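Local coordinates for flavin prenyltransferase PAD1, mitochondrial (Aspergillus niger, PDB 6QLG), which probably makes the prenylated FMN cofactor of a ferulic acid decarboxylase by linking a dimethylallyl group to the N5 and C6 atoms of the flavin, at residues R64-E69 with F212-G217. Numbering follows the deposited sequence. Where two conformers were deposited one is given.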
loop_
_atom_site.group_PDB
_atom_site.type_symbol
_atom_site.label_atom_id
_atom_site.label_comp_id
_atom_site.label_asym_id
_atom_site.label_seq_id
_atom_site.Cartn_x
_atom_site.Cartn_y
_atom_site.Cartn_z
ATOM N N ARG B 64 -19.147 -38.772 -5.676
ATOM C CA ARG B 64 -19.407 -40.062 -6.310
ATOM C C ARG B 64 -20.882 -40.199 -6.667
ATOM O O ARG B 64 -21.231 -40.644 -7.766
ATOM C CB ARG B 64 -18.964 -41.196 -5.385
ATOM C CG ARG B 64 -19.496 -42.570 -5.769
ATOM C CD ARG B 64 -18.514 -43.662 -5.384
ATOM N NE ARG B 64 -17.276 -43.562 -6.150
ATOM C CZ ARG B 64 -16.199 -44.310 -5.935
ATOM N NH1 ARG B 64 -15.118 -44.145 -6.686
ATOM N NH2 ARG B 64 -16.199 -45.220 -4.968
ATOM N N ARG B 65 -21.762 -39.799 -5.745
ATOM C CA ARG B 65 -23.197 -39.813 -6.010
ATOM C C ARG B 65 -23.557 -38.965 -7.224
ATOM O O ARG B 65 -24.523 -39.273 -7.931
ATOM C CB ARG B 65 -23.948 -39.314 -4.774
ATOM C CG ARG B 65 -25.320 -39.922 -4.558
ATOM C CD ARG B 65 -25.645 -39.984 -3.070
ATOM N NE ARG B 65 -24.903 -41.047 -2.395
ATOM C CZ ARG B 65 -24.865 -41.217 -1.076
ATOM N NH1 ARG B 65 -25.521 -40.386 -0.277
ATOM N NH2 ARG B 65 -24.165 -42.217 -0.556
ATOM N N LEU B 66 -22.794 -37.903 -7.485
ATOM C CA LEU B 66 -23.067 -36.982 -8.580
ATOM C C LEU B 66 -22.329 -37.344 -9.864
ATOM O O LEU B 66 -22.289 -36.524 -10.788
ATOM C CB LEU B 66 -22.708 -35.552 -8.162
ATOM C CG LEU B 66 -23.648 -34.907 -7.142
ATOM C CD1 LEU B 66 -22.929 -33.829 -6.346
ATOM C CD2 LEU B 66 -24.876 -34.338 -7.836
ATOM N N ASN B 67 -21.746 -38.544 -9.938
ATOM C CA ASN B 67 -21.035 -39.012 -11.130
ATOM C C ASN B 67 -19.875 -38.087 -11.499
ATOM O O ASN B 67 -19.615 -37.822 -12.675
ATOM C CB ASN B 67 -21.987 -39.186 -12.316
ATOM C CG ASN B 67 -21.458 -40.162 -13.348
ATOM O OD1 ASN B 67 -20.828 -41.163 -13.007
ATOM N ND2 ASN B 67 -21.704 -39.870 -14.619
ATOM N N VAL B 68 -19.168 -37.592 -10.487
ATOM C CA VAL B 68 -17.968 -36.789 -10.682
ATOM C C VAL B 68 -16.754 -37.687 -10.490
ATOM O O VAL B 68 -16.671 -38.427 -9.501
ATOM C CB VAL B 68 -17.931 -35.595 -9.713
ATOM C CG1 VAL B 68 -16.542 -34.976 -9.679
ATOM C CG2 VAL B 68 -18.972 -34.558 -10.110
ATOM N N GLU B 69 -15.821 -37.638 -11.438
ATOM C CA GLU B 69 -14.576 -38.392 -11.328
ATOM C C GLU B 69 -13.661 -37.681 -10.336
ATOM O O GLU B 69 -13.200 -36.565 -10.597
ATOM C CB GLU B 69 -13.912 -38.531 -12.694
ATOM C CG GLU B 69 -12.567 -39.241 -12.659
ATOM C CD GLU B 69 -11.873 -39.240 -14.006
ATOM O OE1 GLU B 69 -12.520 -39.605 -15.009
ATOM O OE2 GLU B 69 -10.682 -38.870 -14.063
ATOM N N PHE B 212 -19.027 -25.412 -7.191
ATOM C CA PHE B 212 -18.723 -26.088 -8.445
ATOM C C PHE B 212 -19.970 -26.295 -9.294
ATOM O O PHE B 212 -19.951 -27.116 -10.219
ATOM C CB PHE B 212 -18.041 -27.430 -8.176
ATOM C CG PHE B 212 -16.761 -27.317 -7.400
ATOM C CD1 PHE B 212 -15.561 -27.070 -8.047
ATOM C CD2 PHE B 212 -16.756 -27.456 -6.021
ATOM C CE1 PHE B 212 -14.381 -26.965 -7.335
ATOM C CE2 PHE B 212 -15.580 -27.350 -5.301
ATOM C CZ PHE B 212 -14.390 -27.105 -5.960
ATOM N N ASP B 213 -21.049 -25.573 -8.985
ATOM C CA ASP B 213 -22.335 -25.709 -9.667
ATOM C C ASP B 213 -22.828 -27.153 -9.620
ATOM O O ASP B 213 -23.192 -27.753 -10.634
ATOM C CB ASP B 213 -22.249 -25.190 -11.104
ATOM C CG ASP B 213 -21.769 -23.752 -11.171
ATOM O OD1 ASP B 213 -22.316 -22.907 -10.431
ATOM O OD2 ASP B 213 -20.846 -23.468 -11.962
ATOM N N LEU B 214 -22.835 -27.712 -8.411
ATOM C CA LEU B 214 -23.304 -29.065 -8.155
ATOM C C LEU B 214 -24.348 -29.024 -7.050
ATOM O O LEU B 214 -24.170 -28.335 -6.040
ATOM C CB LEU B 214 -22.151 -29.994 -7.755
ATOM C CG LEU B 214 -21.150 -30.349 -8.855
ATOM C CD1 LEU B 214 -19.880 -30.924 -8.249
ATOM C CD2 LEU B 214 -21.766 -31.323 -9.853
ATOM N N ASP B 215 -25.435 -29.765 -7.246
ATOM C CA ASP B 215 -26.568 -29.785 -6.323
ATOM C C ASP B 215 -26.693 -31.196 -5.758
ATOM O O ASP B 215 -27.171 -32.105 -6.443
ATOM C CB ASP B 215 -27.849 -29.349 -7.033
ATOM C CG ASP B 215 -29.036 -29.228 -6.091
ATOM O OD1 ASP B 215 -28.866 -29.418 -4.868
ATOM O OD2 ASP B 215 -30.148 -28.938 -6.581
ATOM N N THR B 216 -26.264 -31.382 -4.505
ATOM C CA THR B 216 -26.408 -32.688 -3.872
ATOM C C THR B 216 -27.867 -33.057 -3.642
ATOM O O THR B 216 -28.180 -34.247 -3.538
ATOM C CB THR B 216 -25.667 -32.731 -2.531
ATOM O OG1 THR B 216 -26.255 -31.790 -1.623
ATOM C CG2 THR B 216 -24.189 -32.408 -2.717
ATOM N N GLY B 217 -28.758 -32.069 -3.555
ATOM C CA GLY B 217 -30.146 -32.332 -3.224
ATOM C C GLY B 217 -30.344 -33.030 -1.902
ATOM O O GLY B 217 -31.391 -33.644 -1.683
#
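No ring takes part in the contact between 64-69 and 212-217; its flat groups are the carboxylate and the backbone carbonyl of Asp215. Above the carboxylate plane of Asp215 sits the N-H of Gly217, whose N lies 3.0 Å from Asp215 OD1 in an Asx turn; the same oxygen forms a salt bridge with Arg221, so two partners hold this one oxygen, which probably restrains the carboxylate. The CB of Asp215 points away from 64-69, and it is the backbone carbonyl that meets Leu66, CD2 lying 3.5 Å from O of Asp215. The Leu66 side chain, its CG anti to the carbonyl carbon (chi1 -72°), crosses those of Thr216 and Leu214 obliquely, with CD1 4.1 Å from Thr216 CG2 and 4.2 Å from Leu214 CB. Deeper in, Val68 CG2 and Leu214 CD1 meet tip to tip at 4.2 Å, and both side chains continue onto Leu63 and Ile43. The apolar contact thus runs from the buried Leu214 out to the partly exposed Leu66. Asn67 and Asp213, each at positive phi, are the C-prime residues of Schellman motifs ending helices 53-65 and 197-210. The arrangement joins these two capped C-terminal ends, through the residues that follow each helix, beside strand 42-47 of the parallel-sheet flavoprotein fold.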